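Local coordinates for protein putative cyclohexadienyl dehydrogenase and ADH prephenate dehydrogenase (Rhizobium meliloti, PDB 4WJI) that probably converts prephenate to 4-hydroxyphenylpyruvate with a nicotinamide-adenine dinucleotide as oxidant, a step of tyrosine biosynthesis, and is seen here with NADP and tyrosine bound, at residues A1-T6 against L161-E166; S103-M108 against V116-G121; I194-V199 against T233-V238. All coordinates share one frame; numbering follows the deposited sequence. Where two conformers were deposited one is given.

Contact 1: A1-T6 against L161-E166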
loop_
_atom_site.group_PDB
_atom_site.type_symbol
_atom_site.label_atom_id
_atom_site.label_comp_id
_atom_site.label_asym_id
_atom_site.label_seq_id
_atom_site.Cartn_x
_atom_site.Cartn_y
_atom_site.Cartn_z
ATOM N N ALA A 1 10.334 0.733 37.956
ATOM C CA ALA A 1 9.538 1.179 36.751
ATOM C C ALA A 1 8.042 0.805 36.775
ATOM O O ALA A 1 7.281 1.232 35.909
ATOM C CB ALA A 1 10.173 0.627 35.480
ATOM N N GLN A 2 7.624 0.011 37.753
ATOM C CA GLN A 2 6.261 -0.537 37.776
ATOM C C GLN A 2 5.137 0.495 37.836
ATOM O O GLN A 2 5.168 1.389 38.686
ATOM C CB GLN A 2 6.147 -1.396 39.003
ATOM C CG GLN A 2 4.839 -2.102 39.190
ATOM C CD GLN A 2 4.880 -2.976 40.427
ATOM O OE1 GLN A 2 5.681 -3.906 40.505
ATOM N NE2 GLN A 2 4.023 -2.670 41.406
ATOM N N GLN A 3 4.147 0.337 36.951
ATOM C CA GLN A 3 2.930 1.167 36.933
ATOM C C GLN A 3 1.701 0.430 37.441
ATOM O O GLN A 3 0.736 1.052 37.858
ATOM C CB GLN A 3 2.683 1.707 35.528
ATOM C CG GLN A 3 3.700 2.804 35.184
ATOM C CD GLN A 3 3.579 3.305 33.768
ATOM O OE1 GLN A 3 2.550 3.108 33.111
ATOM N NE2 GLN A 3 4.624 3.962 33.287
ATOM N N PHE A 4 1.731 -0.902 37.391
ATOM C CA PHE A 4 0.605 -1.702 37.853
ATOM C C PHE A 4 1.168 -2.914 38.551
ATOM O O PHE A 4 2.091 -3.536 38.053
ATOM C CB PHE A 4 -0.238 -2.181 36.674
ATOM C CG PHE A 4 -0.908 -1.051 35.917
ATOM C CD1 PHE A 4 -2.084 -0.509 36.366
ATOM C CD2 PHE A 4 -0.271 -0.467 34.841
ATOM C CE1 PHE A 4 -2.667 0.571 35.715
ATOM C CE2 PHE A 4 -0.834 0.616 34.174
ATOM C CZ PHE A 4 -2.034 1.153 34.633
ATOM N N GLN A 5 0.582 -3.328 39.673
ATOM C CA GLN A 5 1.111 -4.517 40.350
ATOM C C GLN A 5 0.818 -5.751 39.517
ATOM O O GLN A 5 1.690 -6.588 39.353
ATOM C CB GLN A 5 0.536 -4.619 41.750
ATOM C CG GLN A 5 1.048 -5.857 42.524
ATOM C CD GLN A 5 2.556 -5.788 42.751
ATOM O OE1 GLN A 5 3.063 -4.788 43.236
ATOM N NE2 GLN A 5 3.253 -6.818 42.396
ATOM N N THR A 6 -0.393 -5.871 38.961
ATOM C CA THR A 6 -0.744 -7.032 38.157
ATOM C C THR A 6 -1.512 -6.558 36.911
ATOM O O THR A 6 -2.482 -5.784 37.013
ATOM C CB THR A 6 -1.676 -7.928 38.914
ATOM O OG1 THR A 6 -1.051 -8.319 40.156
ATOM C CG2 THR A 6 -1.971 -9.176 38.090
ATOM N N LEU A 161 -3.972 5.158 32.253
ATOM C CA LEU A 161 -3.939 4.524 30.919
ATOM C C LEU A 161 -3.173 5.399 29.921
ATOM O O LEU A 161 -2.375 4.883 29.111
ATOM C CB LEU A 161 -5.331 4.177 30.447
ATOM C CG LEU A 161 -5.363 3.202 29.293
ATOM C CD1 LEU A 161 -4.706 1.856 29.570
ATOM C CD2 LEU A 161 -6.792 2.992 28.830
ATOM N N ARG A 162 -3.347 6.715 29.997
ATOM C CA ARG A 162 -2.545 7.624 29.157
ATOM C C ARG A 162 -1.051 7.430 29.447
ATOM O O ARG A 162 -0.239 7.301 28.513
ATOM C CB ARG A 162 -2.953 9.087 29.365
ATOM C CG ARG A 162 -2.061 10.083 28.678
ATOM C CD ARG A 162 -2.521 11.513 28.911
ATOM N NE ARG A 162 -3.789 11.802 28.271
ATOM C CZ ARG A 162 -3.927 12.333 27.050
ATOM N NH1 ARG A 162 -2.857 12.668 26.331
ATOM N NH2 ARG A 162 -5.138 12.544 26.541
ATOM N N LEU A 163 -0.683 7.353 30.730
ATOM C CA LEU A 163 0.720 7.202 31.078
ATOM C C LEU A 163 1.236 5.849 30.542
ATOM O O LEU A 163 2.353 5.759 30.044
ATOM C CB LEU A 163 0.937 7.325 32.579
ATOM C CG LEU A 163 2.318 6.930 33.081
ATOM C CD1 LEU A 163 3.413 7.805 32.491
ATOM C CD2 LEU A 163 2.391 6.999 34.587
ATOM N N PHE A 164 0.421 4.815 30.645
ATOM C CA PHE A 164 0.813 3.482 30.188
ATOM C C PHE A 164 1.167 3.483 28.680
ATOM O O PHE A 164 2.266 3.085 28.256
ATOM C CB PHE A 164 -0.313 2.515 30.488
ATOM C CG PHE A 164 -0.038 1.079 30.021
ATOM C CD1 PHE A 164 0.821 0.254 30.733
ATOM C CD2 PHE A 164 -0.591 0.609 28.866
ATOM C CE1 PHE A 164 1.058 -1.070 30.357
ATOM C CE2 PHE A 164 -0.323 -0.707 28.444
ATOM C CZ PHE A 164 0.488 -1.538 29.197
ATOM N N TRP A 165 0.273 4.072 27.893
ATOM C CA TRP A 165 0.506 4.146 26.437
ATOM C C TRP A 165 1.658 5.036 26.065
ATOM O O TRP A 165 2.432 4.733 25.130
ATOM C CB TRP A 165 -0.755 4.492 25.680
ATOM C CG TRP A 165 -1.680 3.327 25.541
ATOM C CD1 TRP A 165 -2.866 3.137 26.159
ATOM C CD2 TRP A 165 -1.444 2.135 24.754
ATOM N NE1 TRP A 165 -3.381 1.877 25.818
ATOM C CE2 TRP A 165 -2.533 1.287 24.920
ATOM C CE3 TRP A 165 -0.425 1.747 23.861
ATOM C CZ2 TRP A 165 -2.593 0.008 24.286
ATOM C CZ3 TRP A 165 -0.520 0.534 23.235
ATOM C CH2 TRP A 165 -1.581 -0.309 23.438
ATOM N N GLU A 166 1.822 6.142 26.793
ATOM C CA GLU A 166 2.982 6.989 26.581
ATOM C C GLU A 166 4.274 6.249 26.863
ATOM O O GLU A 166 5.271 6.422 26.149
ATOM C CB GLU A 166 2.859 8.308 27.381
ATOM C CG GLU A 166 1.815 9.250 26.816
ATOM C CD GLU A 166 1.578 10.506 27.658
ATOM O OE1 GLU A 166 2.069 10.565 28.826
ATOM O OE2 GLU A 166 0.854 11.422 27.179
#
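Phe4 and Phe164 meet near the corner of their rings, with CE2 of Phe4 lying 3.8 Å from CD1 of Phe164. The planes are inclined at 74° and the centroids stand 5.9 Å apart, an oblique pairing. The two side chains run at roughly a right angle to each other. Phe164 has CG anti to its own backbone N (chi1 179°), and this sends the ring off the flank of helix 155-167, where Ile19 and Ile23 of helix 14-26 also pack on it.

Beside the aromatic pair, Gln3 reaches out to the helix surface with its chain extended beyond CG. Its amide is shared between two neighbours. OE1 comes to 3.4 Å from CA of Phe164 and also lies near the plane of that ring, at its edge; the NE2 end rests against Leu163, 3.8 Å from CG. NE2 has its hydrogen-bonding partner one turn further on, at Thr167 OG1, which helps hold the amide across Leu163.

This is the start of the Rossmann-type nucleotide-binding domain: Phe4 opens strand 4-10, which leads towards the turn that fits the GxGxxG of a Rossmann fold and carries the NADP-binding Ile12 and Leu14. Helix 155-167 lies far along the chain, with 154 residues between the two segments. Leu163 is exposed, whereas both phenylalanines are buried. Backbone bonds from Gln3 and Phe4 to Leu28 tie the N-terminal segment to the chain just after helix 14-26, and Gln3 O accepts from Arg160 NH2.

Contact 2: S103-M108 against V116-G121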
loop_
_atom_site.group_PDB
_atom_site.type_symbol
_atom_site.label_atom_id
_atom_site.label_comp_id
_atom_site.label_asym_id
_atom_site.label_seq_id
_atom_site.Cartn_x
_atom_site.Cartn_y
_atom_site.Cartn_z
ATOM N N SER A 103 -19.271 -0.033 19.299
ATOM C CA SER A 103 -19.759 -1.383 19.501
ATOM C C SER A 103 -19.196 -2.025 20.745
ATOM O O SER A 103 -19.919 -2.695 21.498
ATOM C CB SER A 103 -19.500 -2.309 18.307
ATOM O OG SER A 103 -18.102 -2.590 18.153
ATOM N N VAL A 104 -17.898 -1.836 20.951
ATOM C CA VAL A 104 -17.240 -2.440 22.085
ATOM C C VAL A 104 -17.819 -1.886 23.376
ATOM O O VAL A 104 -18.105 -2.648 24.332
ATOM C CB VAL A 104 -15.715 -2.216 21.993
ATOM C CG1 VAL A 104 -15.043 -2.720 23.249
ATOM C CG2 VAL A 104 -15.141 -2.937 20.758
ATOM N N ILE A 105 -17.993 -0.572 23.450
ATOM C CA ILE A 105 -18.584 0.025 24.638
ATOM C C ILE A 105 -20.009 -0.535 24.889
ATOM O O ILE A 105 -20.339 -0.923 26.011
ATOM C CB ILE A 105 -18.560 1.550 24.565
ATOM C CG1 ILE A 105 -17.118 2.050 24.595
ATOM C CG2 ILE A 105 -19.350 2.180 25.686
ATOM C CD1 ILE A 105 -16.964 3.481 24.148
ATOM N N ALA A 106 -20.818 -0.580 23.851
ATOM C CA ALA A 106 -22.179 -1.085 24.007
ATOM C C ALA A 106 -22.255 -2.535 24.448
ATOM O O ALA A 106 -23.187 -2.913 25.174
ATOM C CB ALA A 106 -22.941 -0.919 22.711
ATOM N N GLN A 107 -21.318 -3.341 23.976
ATOM C CA GLN A 107 -21.283 -4.779 24.275
ATOM C C GLN A 107 -20.725 -5.066 25.658
ATOM O O GLN A 107 -21.140 -6.035 26.302
ATOM C CB GLN A 107 -20.391 -5.541 23.285
ATOM C CG GLN A 107 -20.970 -5.785 21.899
ATOM C CD GLN A 107 -20.468 -7.088 21.256
ATOM O OE1 GLN A 107 -19.498 -7.720 21.702
ATOM N NE2 GLN A 107 -21.129 -7.485 20.194
HETATM N N MSE A 108 -19.757 -4.251 26.100
HETATM C CA MSE A 108 -19.072 -4.534 27.348
HETATM C C MSE A 108 -19.652 -3.843 28.560
HETATM O O MSE A 108 -19.739 -4.437 29.630
HETATM C CB MSE A 108 -17.582 -4.157 27.281
HETATM C CG MSE A 108 -16.800 -4.989 26.243
HETATM SE SE MSE A 108 -14.843 -4.680 26.304
HETATM C CE MSE A 108 -14.418 -5.746 27.891
ATOM N N VAL A 116 -15.711 -0.780 38.796
ATOM C CA VAL A 116 -14.513 -0.847 37.949
ATOM C C VAL A 116 -14.509 0.298 36.965
ATOM O O VAL A 116 -15.554 0.899 36.692
ATOM C CB VAL A 116 -14.363 -2.169 37.221
ATOM C CG1 VAL A 116 -14.402 -3.345 38.181
ATOM C CG2 VAL A 116 -15.313 -2.352 36.092
ATOM N N HIS A 117 -13.318 0.638 36.481
ATOM C CA HIS A 117 -13.157 1.744 35.538
ATOM C C HIS A 117 -12.939 1.231 34.112
ATOM O O HIS A 117 -11.947 0.574 33.808
ATOM C CB HIS A 117 -11.948 2.605 35.913
ATOM C CG HIS A 117 -11.911 3.001 37.349
ATOM N ND1 HIS A 117 -12.896 3.769 37.915
ATOM C CD2 HIS A 117 -11.035 2.705 38.338
ATOM C CE1 HIS A 117 -12.614 3.954 39.197
ATOM N NE2 HIS A 117 -11.484 3.324 39.479
ATOM N N PHE A 118 -13.814 1.596 33.213
ATOM C CA PHE A 118 -13.773 1.107 31.821
ATOM C C PHE A 118 -13.237 2.223 30.946
ATOM O O PHE A 118 -13.940 3.243 30.758
ATOM C CB PHE A 118 -15.211 0.715 31.407
ATOM C CG PHE A 118 -15.346 0.178 30.023
ATOM C CD1 PHE A 118 -14.356 -0.620 29.442
ATOM C CD2 PHE A 118 -16.493 0.421 29.305
ATOM C CE1 PHE A 118 -14.501 -1.140 28.148
ATOM C CE2 PHE A 118 -16.665 -0.114 28.035
ATOM C CZ PHE A 118 -15.655 -0.885 27.447
ATOM N N VAL A 119 -12.035 2.037 30.400
ATOM C CA VAL A 119 -11.374 3.059 29.577
ATOM C C VAL A 119 -10.979 2.442 28.255
ATOM O O VAL A 119 -9.922 1.843 28.155
ATOM C CB VAL A 119 -10.108 3.639 30.244
ATOM C CG1 VAL A 119 -9.614 4.829 29.417
ATOM C CG2 VAL A 119 -10.409 4.046 31.690
ATOM N N PRO A 120 -11.850 2.517 27.266
ATOM C CA PRO A 120 -11.596 1.889 25.970
ATOM C C PRO A 120 -10.427 2.544 25.240
ATOM O O PRO A 120 -10.247 3.712 25.348
ATOM C CB PRO A 120 -12.903 2.117 25.203
ATOM C CG PRO A 120 -13.928 2.399 26.234
ATOM C CD PRO A 120 -13.183 3.141 27.314
ATOM N N GLY A 121 -9.664 1.766 24.502
ATOM C CA GLY A 121 -8.510 2.256 23.805
ATOM C C GLY A 121 -8.443 1.663 22.404
ATOM O O GLY A 121 -9.164 0.717 22.031
#
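Phe118 points its ring from the strand into helix 102-108, the helix of the beta-alpha-beta unit formed with strands 93-96 and 117-123 in the Rossmann-type domain. The ring goes in edge first: CE2 lies 3.9 Å from CA of Ile105, which sits in the ring plane, and the neighbouring CZ is 3.8 Å from CB of Met108. CG of Phe118 is anti to the backbone N (chi1 -179°), directing the ring straight out from the strand towards the helix.

In Met108, a selenomethionine, CG beside the backbone N (chi1 -64°) and an extended second torsion bring SE to 5.0 Å from the Phe118 centroid. That line is 62° off the ring normal, an oblique Met-aromatic contact. Pro120, two residues on from Phe118, covers part of one face of the ring near its rim and meets Ile105 at about a right angle.

Outside this shell, Met108 also packs on Val94 and on Ser77 and Ala81 of helix 77-84, while Leu112 touches Phe118. Backbone bonds from His117 and Val119 to Val94 set strand 117-123 beside strand 93-96. The tightest approach between helix and strand segment is Ile105 CG1 to Pro120 CG, at 3.6 Å.

Contact 3: I194-V199 against T233-V238. With NAP (NADP nicotinamide-adenine-dinucleotide phosphate), chain B.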
loop_
_atom_site.group_PDB
_atom_site.type_symbol
_atom_site.label_atom_id
_atom_site.label_comp_id
_atom_site.label_asym_id
_atom_site.label_seq_id
_atom_site.Cartn_x
_atom_site.Cartn_y
_atom_site.Cartn_z
ATOM N N ILE A 194 -11.343 -1.738 0.467
ATOM C CA ILE A 194 -10.985 -1.503 -0.909
ATOM C C ILE A 194 -9.834 -2.416 -1.347
ATOM O O ILE A 194 -9.838 -2.910 -2.474
ATOM C CB ILE A 194 -10.661 0.009 -1.125
ATOM C CG1 ILE A 194 -11.889 0.904 -0.886
ATOM C CG2 ILE A 194 -10.181 0.273 -2.500
ATOM C CD1 ILE A 194 -13.136 0.558 -1.635
ATOM N N ALA A 195 -8.848 -2.633 -0.455
ATOM C CA ALA A 195 -7.773 -3.574 -0.770
ATOM C C ALA A 195 -8.310 -4.998 -0.963
ATOM O O ALA A 195 -7.961 -5.672 -1.921
ATOM C CB ALA A 195 -6.719 -3.568 0.320
ATOM N N TYR A 196 -9.178 -5.454 -0.060
ATOM C CA TYR A 196 -9.792 -6.793 -0.248
ATOM C C TYR A 196 -10.528 -6.848 -1.597
ATOM O O TYR A 196 -10.476 -7.867 -2.311
ATOM C CB TYR A 196 -10.778 -7.096 0.880
ATOM C CG TYR A 196 -10.129 -7.555 2.170
ATOM C CD1 TYR A 196 -9.424 -8.754 2.220
ATOM C CD2 TYR A 196 -10.297 -6.840 3.383
ATOM C CE1 TYR A 196 -8.855 -9.202 3.394
ATOM C CE2 TYR A 196 -9.748 -7.315 4.568
ATOM C CZ TYR A 196 -9.045 -8.493 4.584
ATOM O OH TYR A 196 -8.534 -8.952 5.807
ATOM N N ASN A 197 -11.206 -5.759 -1.944
ATOM C CA ASN A 197 -12.010 -5.767 -3.152
ATOM C C ASN A 197 -11.140 -5.846 -4.393
ATOM O O ASN A 197 -11.428 -6.645 -5.302
ATOM C CB ASN A 197 -12.937 -4.570 -3.243
ATOM C CG ASN A 197 -13.999 -4.792 -4.300
ATOM O OD1 ASN A 197 -14.852 -5.690 -4.146
ATOM N ND2 ASN A 197 -13.961 -4.027 -5.364
ATOM N N ILE A 198 -10.063 -5.068 -4.454
ATOM C CA ILE A 198 -9.237 -5.120 -5.655
ATOM C C ILE A 198 -8.517 -6.461 -5.799
ATOM O O ILE A 198 -8.383 -6.954 -6.908
ATOM C CB ILE A 198 -8.356 -3.911 -5.804
ATOM C CG1 ILE A 198 -7.811 -3.842 -7.242
ATOM C CG2 ILE A 198 -7.263 -3.923 -4.822
ATOM C CD1 ILE A 198 -7.126 -2.539 -7.554
ATOM N N VAL A 199 -8.068 -7.053 -4.680
ATOM C CA VAL A 199 -7.426 -8.331 -4.796
ATOM C C VAL A 199 -8.421 -9.410 -5.230
ATOM O O VAL A 199 -8.097 -10.259 -6.083
ATOM C CB VAL A 199 -6.710 -8.696 -3.488
ATOM C CG1 VAL A 199 -6.110 -10.085 -3.596
ATOM C CG2 VAL A 199 -5.636 -7.677 -3.174
ATOM N N THR A 233 -11.055 -12.991 10.513
ATOM C CA THR A 233 -11.961 -12.816 11.650
ATOM C C THR A 233 -11.965 -11.366 12.126
ATOM O O THR A 233 -13.050 -10.785 12.352
ATOM C CB THR A 233 -11.623 -13.767 12.805
ATOM O OG1 THR A 233 -11.660 -15.130 12.345
ATOM C CG2 THR A 233 -12.574 -13.626 13.932
HETATM N N MSE A 234 -10.769 -10.787 12.278
HETATM C CA MSE A 234 -10.640 -9.395 12.717
HETATM C C MSE A 234 -11.446 -8.505 11.806
HETATM O O MSE A 234 -12.188 -7.635 12.268
HETATM C CB MSE A 234 -9.153 -8.975 12.687
HETATM C CG MSE A 234 -8.917 -7.479 12.901
HETATM SE SE MSE A 234 -7.024 -7.139 13.051
HETATM C CE MSE A 234 -7.212 -5.270 12.696
ATOM N N TRP A 235 -11.249 -8.648 10.482
ATOM C CA TRP A 235 -11.864 -7.723 9.538
ATOM C C TRP A 235 -13.332 -7.993 9.276
ATOM O O TRP A 235 -14.075 -7.028 9.065
ATOM C CB TRP A 235 -11.016 -7.631 8.227
ATOM C CG TRP A 235 -9.808 -6.793 8.548
ATOM C CD1 TRP A 235 -8.537 -7.216 8.798
ATOM C CD2 TRP A 235 -9.821 -5.374 8.781
ATOM N NE1 TRP A 235 -7.764 -6.144 9.154
ATOM C CE2 TRP A 235 -8.520 -4.999 9.143
ATOM C CE3 TRP A 235 -10.799 -4.391 8.674
ATOM C CZ2 TRP A 235 -8.193 -3.671 9.447
ATOM C CZ3 TRP A 235 -10.477 -3.114 8.994
ATOM C CH2 TRP A 235 -9.187 -2.754 9.388
ATOM N N ARG A 236 -13.763 -9.251 9.321
ATOM C CA ARG A 236 -15.188 -9.563 9.354
ATOM C C ARG A 236 -15.821 -8.782 10.507
ATOM O O ARG A 236 -16.848 -8.081 10.331
ATOM C CB ARG A 236 -15.433 -11.054 9.506
ATOM C CG ARG A 236 -16.909 -11.409 9.696
ATOM C CD ARG A 236 -17.082 -12.780 10.288
ATOM N NE ARG A 236 -16.642 -12.801 11.654
ATOM C CZ ARG A 236 -16.441 -13.889 12.375
ATOM N NH1 ARG A 236 -16.578 -15.086 11.826
ATOM N NH2 ARG A 236 -16.095 -13.773 13.653
ATOM N N ASP A 237 -15.224 -8.907 11.691
ATOM C CA ASP A 237 -15.833 -8.256 12.845
ATOM C C ASP A 237 -15.889 -6.722 12.722
ATOM O O ASP A 237 -16.871 -6.097 13.130
ATOM C CB ASP A 237 -15.149 -8.689 14.127
ATOM C CG ASP A 237 -15.533 -10.090 14.558
ATOM O OD1 ASP A 237 -16.272 -10.834 13.835
ATOM O OD2 ASP A 237 -15.127 -10.435 15.725
ATOM N N VAL A 238 -14.822 -6.088 12.206
ATOM C CA VAL A 238 -14.881 -4.633 12.012
ATOM C C VAL A 238 -16.038 -4.229 11.089
ATOM O O VAL A 238 -16.760 -3.255 11.360
ATOM C CB VAL A 238 -13.530 -4.111 11.442
ATOM C CG1 VAL A 238 -13.641 -2.668 11.030
ATOM C CG2 VAL A 238 -12.446 -4.213 12.468
HETATM P PA NAP B . -4.840 -11.906 16.621
HETATM O O1A NAP B . -3.372 -11.805 16.455
HETATM O O2A NAP B . -5.675 -12.737 15.707
HETATM O O5B NAP B . -5.124 -12.430 18.112
HETATM C C5B NAP B . -6.438 -12.818 18.494
HETATM C C4B NAP B . -6.530 -13.158 19.981
HETATM O O4B NAP B . -7.907 -13.235 20.331
HETATM C C3B NAP B . -5.961 -14.527 20.309
HETATM O O3B NAP B . -5.545 -14.592 21.663
HETATM C C2B NAP B . -7.158 -15.431 20.173
HETATM O O2B NAP B . -7.061 -16.565 20.989
HETATM C C1B NAP B . -8.257 -14.555 20.707
HETATM N N9A NAP B . -9.646 -14.851 20.261
HETATM C C8A NAP B . -10.092 -14.991 19.023
HETATM N N7A NAP B . -11.383 -15.187 18.941
HETATM C C5A NAP B . -11.812 -15.181 20.233
HETATM C C6A NAP B . -13.082 -15.349 20.821
HETATM N N6A NAP B . -14.177 -15.565 20.067
HETATM N N1A NAP B . -13.156 -15.259 22.133
HETATM C C2A NAP B . -12.063 -15.035 22.842
HETATM N N3A NAP B . -10.833 -14.879 22.389
HETATM C C4A NAP B . -10.741 -14.965 21.068
HETATM O O3 NAP B . -5.500 -10.448 16.701
HETATM P PN NAP B . -4.917 -8.988 16.979
HETATM O O1N NAP B . -4.398 -8.532 15.710
HETATM O O2N NAP B . -4.062 -8.980 18.165
HETATM O O5D NAP B . -6.271 -8.149 17.239
HETATM C C5D NAP B . -6.875 -8.065 18.506
HETATM C C4D NAP B . -7.691 -6.777 18.573
HETATM O O4D NAP B . -6.839 -5.695 18.261
HETATM C C3D NAP B . -8.807 -6.715 17.574
HETATM O O3D NAP B . -9.954 -6.136 18.173
HETATM C C2D NAP B . -8.281 -5.837 16.464
HETATM O O2D NAP B . -9.343 -5.177 15.823
HETATM C C1D NAP B . -7.433 -4.870 17.288
HETATM N N1N NAP B . -6.290 -4.266 16.585
HETATM C C2N NAP B . -5.618 -4.950 15.656
HETATM C C3N NAP B . -4.552 -4.389 14.995
HETATM C C7N NAP B . -3.767 -5.097 13.914
HETATM O O7N NAP B . -3.092 -4.443 13.166
HETATM N N7N NAP B . -3.860 -6.406 13.847
HETATM C C4N NAP B . -4.190 -3.111 15.327
HETATM C C5N NAP B . -4.885 -2.447 16.304
HETATM C C6N NAP B . -5.965 -3.023 16.915
HETATM P P2B NAP B . -6.746 -18.020 20.379
HETATM O O1X NAP B . -5.610 -17.848 19.427
HETATM O O2X NAP B . -6.385 -18.828 21.593
HETATM O O3X NAP B . -7.974 -18.540 19.656
#
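Tyr196 and Trp235 carry the whole of this contact between helices 177-203 and 232-241. The tyrosine ring presents its edge to the face of the indole in an offset edge-to-face pair, with planes at 63° and the five-membered ring centroid 5.9 Å from that of Tyr196. The closest approach is made by the phenol oxygen, Tyr196 OH lying 3.5 Å from Trp235 CD1, while Tyr196 CE2 rests 3.9 Å from Trp235 CB. Both side chains are set with CG anti to the carbonyl carbon and lean across to meet each other.

The backbones stay well apart even here: the nearest CA atoms, of Tyr196 and Trp235, are 10.0 Å from each other, and the segments bury just 85 Å² in all. Other groups pack round the two side chains, with Ser230 touching both, His192 stacking on Trp235 and Phe276 of the second subunit stacking on Tyr196. Arg236, partly exposed, forms a salt bridge with the buried Asp237: NE and NH2 both meet OD1, with NH2 to OD1 at 2.9 Å, and Asp237 OD2 accepts from Gly75 N.

Met234, extended beyond CG, turns to the cofactor and places SE 3.3 Å from NADP N7N, the carboxamide nitrogen. Met234 and Trp235 also touch the bound tyrosine, making this stretch of the dimerization domain a wall of the joint cofactor and tyrosine pocket.

How the contacts relate
Contacts 1 and 2 belong to the nucleotide-binding domain and reach the same sheet; their centres are 19 Å apart, yet they touch directly where Leu161 CD2 meets Val119 O at 3.4 Å. Contact 2 falls within the span of chain that contact 1 brings together. Contact 3 lies in the dimerization domain, 33 Å from contact 1 and 24 Å from contact 2 between centres, and on the opposite side of the chain's centre from contact 1. Distance from NADP separates the three: Met234 of contact 3 touches it, the Val104 side chain of contact 2 is about 7 Å away, and that of Phe164 in contact 1 about 13 Å.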